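Local coordinates for carbonic anhydrase (Sordaria macrospora, PDB 4O1K), which catalyses the reversible hydration of carbon dioxide to bicarbonate as a zinc-dependent, tetrameric beta-class carbonic anhydrase, at residues A[137-140]-A[141-144]; A[166-169]-A[170-173]; A[36-39]-A[40-43]. One frame throughout, in Å; residues are numbered along the deposited sequence.

Overall arrangement
Interactions 1 and 2 are neighbours in the alpha/beta fold of this beta-carbonic anhydrase, their centres about 12 Å apart. The last turn of helix 130-143 leans on helix 154-174, and His144 NE2 and Glu168 OE2, 2.8 Å apart, join the two through a probable hydrogen bond, while Val140 packs on Gln169. The zinc ion, held by Cys56, Asp58, His112 and Cys115, lies about 8 Å from the side chain of Ile137 and about 10 Å from that of Val166. Interaction 3 is remote: its centre is about 46 Å from that of interaction 1 and about 36 Å from that of interaction 2, in the N-terminal helical arm, against a third subunit.

Interaction 1 of 3, residues A[137-140]-A[141-144]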
loop_
_atom_site.group_PDB
_atom_site.type_symbol
_atom_site.label_atom_id
_atom_site.label_comp_id
_atom_site.label_asym_id
_atom_site.label_seq_id
_atom_site.Cartn_x
_atom_site.Cartn_y
_atom_site.Cartn_z
ATOM N N ILE A 137 7.930 -12.003 -5.992
ATOM C CA ILE A 137 8.838 -12.656 -6.897
ATOM C C ILE A 137 8.727 -14.160 -6.675
ATOM O O ILE A 137 8.752 -14.961 -7.627
ATOM C CB ILE A 137 10.265 -12.199 -6.643
ATOM C CG1 ILE A 137 10.413 -10.710 -6.998
ATOM C CG2 ILE A 137 11.229 -13.057 -7.455
ATOM C CD1 ILE A 137 11.581 -10.075 -6.339
ATOM N N ARG A 138 8.587 -14.549 -5.413
ATOM C CA ARG A 138 8.391 -15.947 -5.128
ATOM C C ARG A 138 7.085 -16.412 -5.765
ATOM O O ARG A 138 7.012 -17.533 -6.242
ATOM C CB ARG A 138 8.439 -16.201 -3.630
ATOM C CG ARG A 138 9.818 -15.956 -3.035
ATOM C CD ARG A 138 9.911 -16.478 -1.577
ATOM N NE ARG A 138 9.249 -15.576 -0.645
ATOM C CZ ARG A 138 9.848 -14.538 -0.059
ATOM N NH1 ARG A 138 11.126 -14.278 -0.314
ATOM N NH2 ARG A 138 9.185 -13.762 0.787
ATOM N N ASP A 139 6.084 -15.529 -5.840
ATOM C CA ASP A 139 4.830 -15.861 -6.499
ATOM C C ASP A 139 5.065 -16.111 -7.985
ATOM O O ASP A 139 4.509 -17.055 -8.569
ATOM C CB ASP A 139 3.793 -14.748 -6.319
ATOM C CG ASP A 139 3.148 -14.755 -4.934
ATOM O OD1 ASP A 139 3.366 -15.717 -4.171
ATOM O OD2 ASP A 139 2.407 -13.795 -4.625
ATOM N N VAL A 140 5.901 -15.282 -8.615
ATOM C CA VAL A 140 6.264 -15.545 -10.013
ATOM C C VAL A 140 6.872 -16.941 -10.176
ATOM O O VAL A 140 6.455 -17.723 -11.063
ATOM C CB VAL A 140 7.215 -14.475 -10.570
ATOM C CG1 VAL A 140 7.732 -14.902 -11.936
ATOM C CG2 VAL A 140 6.498 -13.128 -10.664
ATOM N N TYR A 141 7.827 -17.288 -9.310
ATOM C CA TYR A 141 8.426 -18.640 -9.344
ATOM C C TYR A 141 7.356 -19.722 -9.317
ATOM O O TYR A 141 7.372 -20.646 -10.137
ATOM C CB TYR A 141 9.390 -18.871 -8.169
ATOM C CG TYR A 141 10.281 -20.099 -8.337
ATOM C CD1 TYR A 141 11.629 -19.968 -8.670
ATOM C CD2 TYR A 141 9.770 -21.385 -8.202
ATOM C CE1 TYR A 141 12.448 -21.090 -8.844
ATOM C CE2 TYR A 141 10.581 -22.509 -8.386
ATOM C CZ TYR A 141 11.919 -22.350 -8.701
ATOM O OH TYR A 141 12.722 -23.474 -8.877
ATOM N N ARG A 142 6.440 -19.625 -8.356
ATOM C CA ARG A 142 5.420 -20.649 -8.201
ATOM C C ARG A 142 4.525 -20.747 -9.441
ATOM O O ARG A 142 4.073 -21.829 -9.782
ATOM C CB ARG A 142 4.606 -20.401 -6.920
ATOM C CG ARG A 142 5.447 -20.532 -5.650
ATOM C CD ARG A 142 4.651 -20.234 -4.366
ATOM N NE ARG A 142 5.519 -20.325 -3.197
ATOM C CZ ARG A 142 5.859 -19.300 -2.429
ATOM N NH1 ARG A 142 5.373 -18.076 -2.661
ATOM N NH2 ARG A 142 6.674 -19.502 -1.399
ATOM N N LEU A 143 4.330 -19.635 -10.150
ATOM C CA LEU A 143 3.498 -19.626 -11.350
ATOM C C LEU A 143 4.136 -20.406 -12.496
ATOM O O LEU A 143 3.465 -20.760 -13.470
ATOM C CB LEU A 143 3.240 -18.189 -11.814
ATOM C CG LEU A 143 2.046 -17.484 -11.165
ATOM C CD1 LEU A 143 2.050 -16.013 -11.456
ATOM C CD2 LEU A 143 0.755 -18.096 -11.654
ATOM N N HIS A 144 5.436 -20.654 -12.388
ATOM C CA HIS A 144 6.179 -21.317 -13.443
ATOM C C HIS A 144 7.057 -22.385 -12.823
ATOM O O HIS A 144 8.143 -22.688 -13.313
ATOM C CB HIS A 144 7.030 -20.285 -14.178
ATOM C CG HIS A 144 6.227 -19.203 -14.821
ATOM N ND1 HIS A 144 5.672 -19.336 -16.076
ATOM C CD2 HIS A 144 5.869 -17.975 -14.374
ATOM C CE1 HIS A 144 5.009 -18.233 -16.379
ATOM N NE2 HIS A 144 5.123 -17.388 -15.368
HETATM O O HOH W 1 6.362 -17.181 -0.364
#
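Arg142 reaches back toward Asp139 and Arg138 on the closing turn of helix 130-143, at a subunit interface. The backbone bonds weaken along the turn: Tyr141 N to Ile137 O and Arg142 N to Arg138 O are both regular at 3.0 Å, whereas Val140 O receives only weak bonds from Leu143 N and His144 N.

Among the charged groups, Asp139 OD1 meets the edge of the Arg142 guanidinium at NH1, a 3.4 Å salt bridge with the two flat groups turned 61° apart. It is a loose pairing, and the stronger partner of OD1 is Lys175 of the second subunit. The Arg142 chain stays extended from CG to NE, which carries NH2 to the carbonyl of Ile217 of that subunit. Cutting Arg142 back to an alanine would probably leave the Ile217 carbonyl without this donor and Asp139 with one positive neighbour fewer.

One water bridges the two arginines, accepting from Arg142 NH2 at 2.6 Å and weakly from Arg138 NE. Arg138 NH1 itself is bound to Ala121 O.

His144 turns the edge of its ring toward the carbonyl of Val140, with CD2 3.4 Å from Val140 O.

Interaction 2 of 3, residues A[166-169]-A[170-173]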
loop_
_atom_site.group_PDB
_atom_site.type_symbol
_atom_site.label_atom_id
_atom_site.label_comp_id
_atom_site.label_asym_id
_atom_site.label_seq_id
_atom_site.Cartn_x
_atom_site.Cartn_y
_atom_site.Cartn_z
ATOM N N VAL A 166 9.897 -10.339 -15.600
ATOM C CA VAL A 166 9.541 -9.274 -16.555
ATOM C C VAL A 166 8.200 -9.578 -17.254
ATOM O O VAL A 166 7.311 -8.717 -17.298
ATOM C CB VAL A 166 10.607 -9.080 -17.602
ATOM C CG1 VAL A 166 10.087 -8.096 -18.699
ATOM C CG2 VAL A 166 11.839 -8.465 -16.941
ATOM N N TYR A 167 8.053 -10.798 -17.778
ATOM C CA TYR A 167 6.791 -11.189 -18.458
ATOM C C TYR A 167 5.547 -11.010 -17.550
ATOM O O TYR A 167 4.541 -10.417 -17.962
ATOM C CB TYR A 167 6.916 -12.638 -18.973
ATOM C CG TYR A 167 5.612 -13.290 -19.379
ATOM C CD1 TYR A 167 5.078 -13.110 -20.652
ATOM C CD2 TYR A 167 4.932 -14.096 -18.493
ATOM C CE1 TYR A 167 3.882 -13.730 -21.013
ATOM C CE2 TYR A 167 3.755 -14.707 -18.833
ATOM C CZ TYR A 167 3.236 -14.523 -20.092
ATOM O OH TYR A 167 2.051 -15.153 -20.402
ATOM N N GLU A 168 5.621 -11.513 -16.317
ATOM C CA GLU A 168 4.502 -11.402 -15.370
ATOM C C GLU A 168 4.186 -9.958 -14.998
ATOM O O GLU A 168 2.998 -9.608 -14.860
ATOM C CB GLU A 168 4.721 -12.241 -14.105
ATOM C CG GLU A 168 4.645 -13.753 -14.317
ATOM C CD GLU A 168 3.287 -14.226 -14.878
ATOM O OE1 GLU A 168 2.271 -13.505 -14.753
ATOM O OE2 GLU A 168 3.236 -15.339 -15.434
ATOM N N GLN A 169 5.216 -9.114 -14.838
ATOM C CA GLN A 169 4.953 -7.703 -14.522
ATOM C C GLN A 169 4.344 -6.986 -15.722
ATOM O O GLN A 169 3.494 -6.085 -15.574
ATOM C CB GLN A 169 6.194 -6.960 -13.987
ATOM C CG GLN A 169 6.884 -7.628 -12.765
ATOM C CD GLN A 169 5.918 -8.102 -11.691
ATOM O OE1 GLN A 169 5.041 -7.350 -11.266
ATOM N NE2 GLN A 169 6.078 -9.357 -11.243
ATOM N N CYS A 170 4.746 -7.393 -16.926
ATOM C CA CYS A 170 4.040 -6.909 -18.120
ATOM C C CYS A 170 2.542 -7.307 -18.113
ATOM O O CYS A 170 1.664 -6.483 -18.424
ATOM C CB CYS A 170 4.682 -7.475 -19.367
ATOM S SG CYS A 170 6.267 -6.696 -19.728
ATOM N N ARG A 171 2.266 -8.577 -17.820
ATOM C CA ARG A 171 0.875 -9.004 -17.668
ATOM C C ARG A 171 0.155 -8.102 -16.667
ATOM O O ARG A 171 -0.973 -7.681 -16.921
ATOM C CB ARG A 171 0.780 -10.474 -17.224
ATOM C CG ARG A 171 1.206 -11.491 -18.295
ATOM C CD ARG A 171 0.838 -12.922 -17.852
ATOM N NE ARG A 171 -0.608 -13.084 -17.671
ATOM C CZ ARG A 171 -1.214 -13.206 -16.489
ATOM N NH1 ARG A 171 -0.504 -13.209 -15.364
ATOM N NH2 ARG A 171 -2.535 -13.346 -16.425
ATOM N N ASN A 172 0.777 -7.814 -15.518
ATOM C CA ASN A 172 0.133 -6.925 -14.529
ATOM C C ASN A 172 -0.115 -5.511 -15.024
ATOM O O ASN A 172 -1.082 -4.869 -14.592
ATOM C CB ASN A 172 0.937 -6.862 -13.229
ATOM C CG ASN A 172 1.052 -8.223 -12.550
ATOM O OD1 ASN A 172 0.308 -9.147 -12.859
ATOM N ND2 ASN A 172 2.007 -8.345 -11.640
ATOM N N VAL A 173 0.756 -5.003 -15.910
ATOM C CA VAL A 173 0.471 -3.692 -16.523
ATOM C C VAL A 173 -0.769 -3.808 -17.410
ATOM O O VAL A 173 -1.654 -2.927 -17.379
ATOM C CB VAL A 173 1.643 -3.168 -17.385
ATOM C CG1 VAL A 173 1.219 -1.886 -18.116
ATOM C CG2 VAL A 173 2.831 -2.855 -16.519
HETATM O O HOH W 2 1.548 -11.632 -12.769
#
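Cys170 begins the second of two turns of helix 154-174, joined by i to i+3 and i to i+4 side-chain contacts along a helix that lies against the sheet of the alpha/beta fold. Its N bonds to Val166 O at 2.9 Å, and its SG lies 4.2 Å from Val166 CG1, a light contact on the side of the helix that faces the sheet.

Arg171 has two neighbours on the preceding turn. Its CG lies over one face of the Tyr167 ring, 4.3 Å from the centroid, a CH-pi contact displaced toward the rim. The chain then bends at CG-CD (chi3 61°), bringing the guanidinium round to Glu168, where NH1 donates to OE1 at 2.9 Å. This salt bridge uses the syn lone pair of OE1, which lies near the guanidinium plane at its edge, although carboxylate and guanidinium planes are 69° apart. The other oxygen, OE2, is taken by His144.

Asn172 runs beside Gln169, their amide planes 79° apart. Its ND2 gives a weak bond to Gln169 OE1, 3.2 Å away; both atoms are anchored more firmly on the backbone of Val84. A water lies 2.8 Å from both Glu168 OE1 and Asn172 OD1.

Val173 ends the segment with N bonded to Gln169 O. Val166, Cys170 and Val173 pack on strands 106-112 and 190-197, Glu168 and Gln169 lean on helix 130-143, and Arg171 touches Arg142 of the second subunit.

Interaction 3 of 3, residues A[36-39]-A[40-43]; sequences DPDF and FKKL
Phe39 drives the edge of its ring into the face of Phe40, the tight half of a contact built on a type I beta turn, Asp36 to Phe39, that leads into helix 39-44. The rings form a T-shaped pair, centroids 5.0 Å apart and planes at 86°. Phe39 CD2 stands over the Phe40 face, offset toward its rim, and CE2 comes within 3.5 Å of Phe40 CE1. The first torsions part the two chains: Phe39 sends CG anti to its own N (chi1 -178°), while Phe40 turns CG beside its N (chi1 -74°), and the two rings cross at an angle instead of stacking flat.

The backbone is equally firm here. Asp38, at the N-cap position, offers its carbonyl rather than its side chain to the helix: Lys42 N bonds to Asp38 O at 2.6 Å, almost straight, and Leu43 N follows onto Phe39 O. Before the helix, Asp36 OD1 accepts from Asp38 N at 3.0 Å, an Asx turn whose donor approaches from above the carboxylate plane. A water donates to Pro37 O and accepts from Phe40 N, tying the turn to Phe40.

The other side is looser and carries charge. Lys41 and Lys42 are both exposed, and Lys41 NZ makes a long salt bridge, 3.5 Å, to Asp38 OD1. Lys42 stretches back toward the Asp36 carboxylate from the opposite direction, but the modelled places of Lys42 NZ and Asp36 OD2 are both doubtful.

Within the fold, Phe39 and Phe40 lie against helix 16-35, at Gln32, Ala29 and Val33. A third subunit meets the same turn: its Ile61, Gly201 and Phe198 pack on Phe39, Phe40 and Leu43, and its Arg60 bonds to Leu43 O, joining the short helix 39-44 to both the N-terminal helix and the neighbouring chain.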
loop_
_atom_site.group_PDB
_atom_site.type_symbol
_atom_site.label_atom_id
_atom_site.label_comp_id
_atom_site.label_asym_id
_atom_site.label_seq_id
_atom_site.Cartn_x
_atom_site.Cartn_y
_atom_site.Cartn_z
ATOM N N ASP A 36 26.632 21.411 -26.006
ATOM C CA ASP A 36 25.462 22.011 -26.657
ATOM C C ASP A 36 24.975 23.227 -25.850
ATOM O O ASP A 36 24.612 23.095 -24.682
ATOM C CB ASP A 36 24.339 20.973 -26.778
ATOM C CG ASP A 36 23.144 21.473 -27.587
ATOM O OD1 ASP A 36 23.023 22.688 -27.846
ATOM O OD2 ASP A 36 22.297 20.634 -27.956
ATOM N N PRO A 37 24.942 24.412 -26.482
ATOM C CA PRO A 37 24.556 25.673 -25.823
ATOM C C PRO A 37 23.076 25.765 -25.427
ATOM O O PRO A 37 22.766 26.464 -24.456
ATOM C CB PRO A 37 24.864 26.734 -26.886
ATOM C CG PRO A 37 25.792 26.067 -27.850
ATOM C CD PRO A 37 25.425 24.632 -27.855
ATOM N N ASP A 38 22.194 25.099 -26.176
ATOM C CA ASP A 38 20.753 25.096 -25.886
ATOM C C ASP A 38 20.325 23.892 -25.050
ATOM O O ASP A 38 19.130 23.604 -24.942
ATOM C CB ASP A 38 19.930 25.104 -27.177
ATOM C CG ASP A 38 20.136 26.361 -27.998
ATOM O OD1 ASP A 38 20.471 27.406 -27.405
ATOM O OD2 ASP A 38 19.956 26.296 -29.237
ATOM N N PHE A 39 21.297 23.192 -24.465
ATOM C CA PHE A 39 21.020 21.965 -23.724
ATOM C C PHE A 39 19.981 22.204 -22.635
ATOM O O PHE A 39 19.026 21.435 -22.496
ATOM C CB PHE A 39 22.304 21.378 -23.118
ATOM C CG PHE A 39 22.081 20.079 -22.390
ATOM C CD1 PHE A 39 22.119 18.872 -23.069
ATOM C CD2 PHE A 39 21.818 20.070 -21.028
ATOM C CE1 PHE A 39 21.897 17.674 -22.406
ATOM C CE2 PHE A 39 21.592 18.880 -20.357
ATOM C CZ PHE A 39 21.631 17.677 -21.046
ATOM N N PHE A 40 20.162 23.281 -21.873
ATOM C CA PHE A 40 19.261 23.583 -20.766
ATOM C C PHE A 40 18.068 24.410 -21.227
ATOM O O PHE A 40 17.090 24.572 -20.496
ATOM C CB PHE A 40 20.023 24.251 -19.610
ATOM C CG PHE A 40 20.884 23.292 -18.852
ATOM C CD1 PHE A 40 20.337 22.105 -18.372
ATOM C CD2 PHE A 40 22.242 23.531 -18.674
ATOM C CE1 PHE A 40 21.117 21.178 -17.698
ATOM C CE2 PHE A 40 23.037 22.610 -17.994
ATOM C CZ PHE A 40 22.470 21.427 -17.510
ATOM N N LYS A 41 18.149 24.914 -22.452
ATOM C CA LYS A 41 17.013 25.567 -23.084
ATOM C C LYS A 41 16.051 24.494 -23.615
ATOM O O LYS A 41 14.833 24.584 -23.427
ATOM C CB LYS A 41 17.502 26.475 -24.209
ATOM C CG LYS A 41 16.617 27.667 -24.497
ATOM C CD LYS A 41 17.417 28.766 -25.197
ATOM C CE LYS A 41 18.674 29.133 -24.406
ATOM N NZ LYS A 41 19.593 30.021 -25.179
ATOM N N LYS A 42 16.608 23.465 -24.254
ATOM C CA LYS A 42 15.828 22.305 -24.689
ATOM C C LYS A 42 15.123 21.646 -23.499
ATOM O O LYS A 42 13.909 21.422 -23.518
ATOM C CB LYS A 42 16.741 21.291 -25.385
ATOM C CG LYS A 42 17.185 21.709 -26.785
ATOM C CD LYS A 42 18.422 20.949 -27.243
ATOM C CE LYS A 42 18.851 21.429 -28.619
ATOM N NZ LYS A 42 20.293 21.208 -28.887
ATOM N N LEU A 43 15.904 21.356 -22.461
ATOM C CA LEU A 43 15.419 20.757 -21.218
ATOM C C LEU A 43 14.176 21.436 -20.637
ATOM O O LEU A 43 13.314 20.779 -20.045
ATOM C CB LEU A 43 16.533 20.786 -20.170
ATOM C CG LEU A 43 16.331 19.899 -18.944
ATOM C CD1 LEU A 43 16.367 18.444 -19.356
ATOM C CD2 LEU A 43 17.391 20.163 -17.904
HETATM O O HOH W 3 20.973 25.843 -22.632
#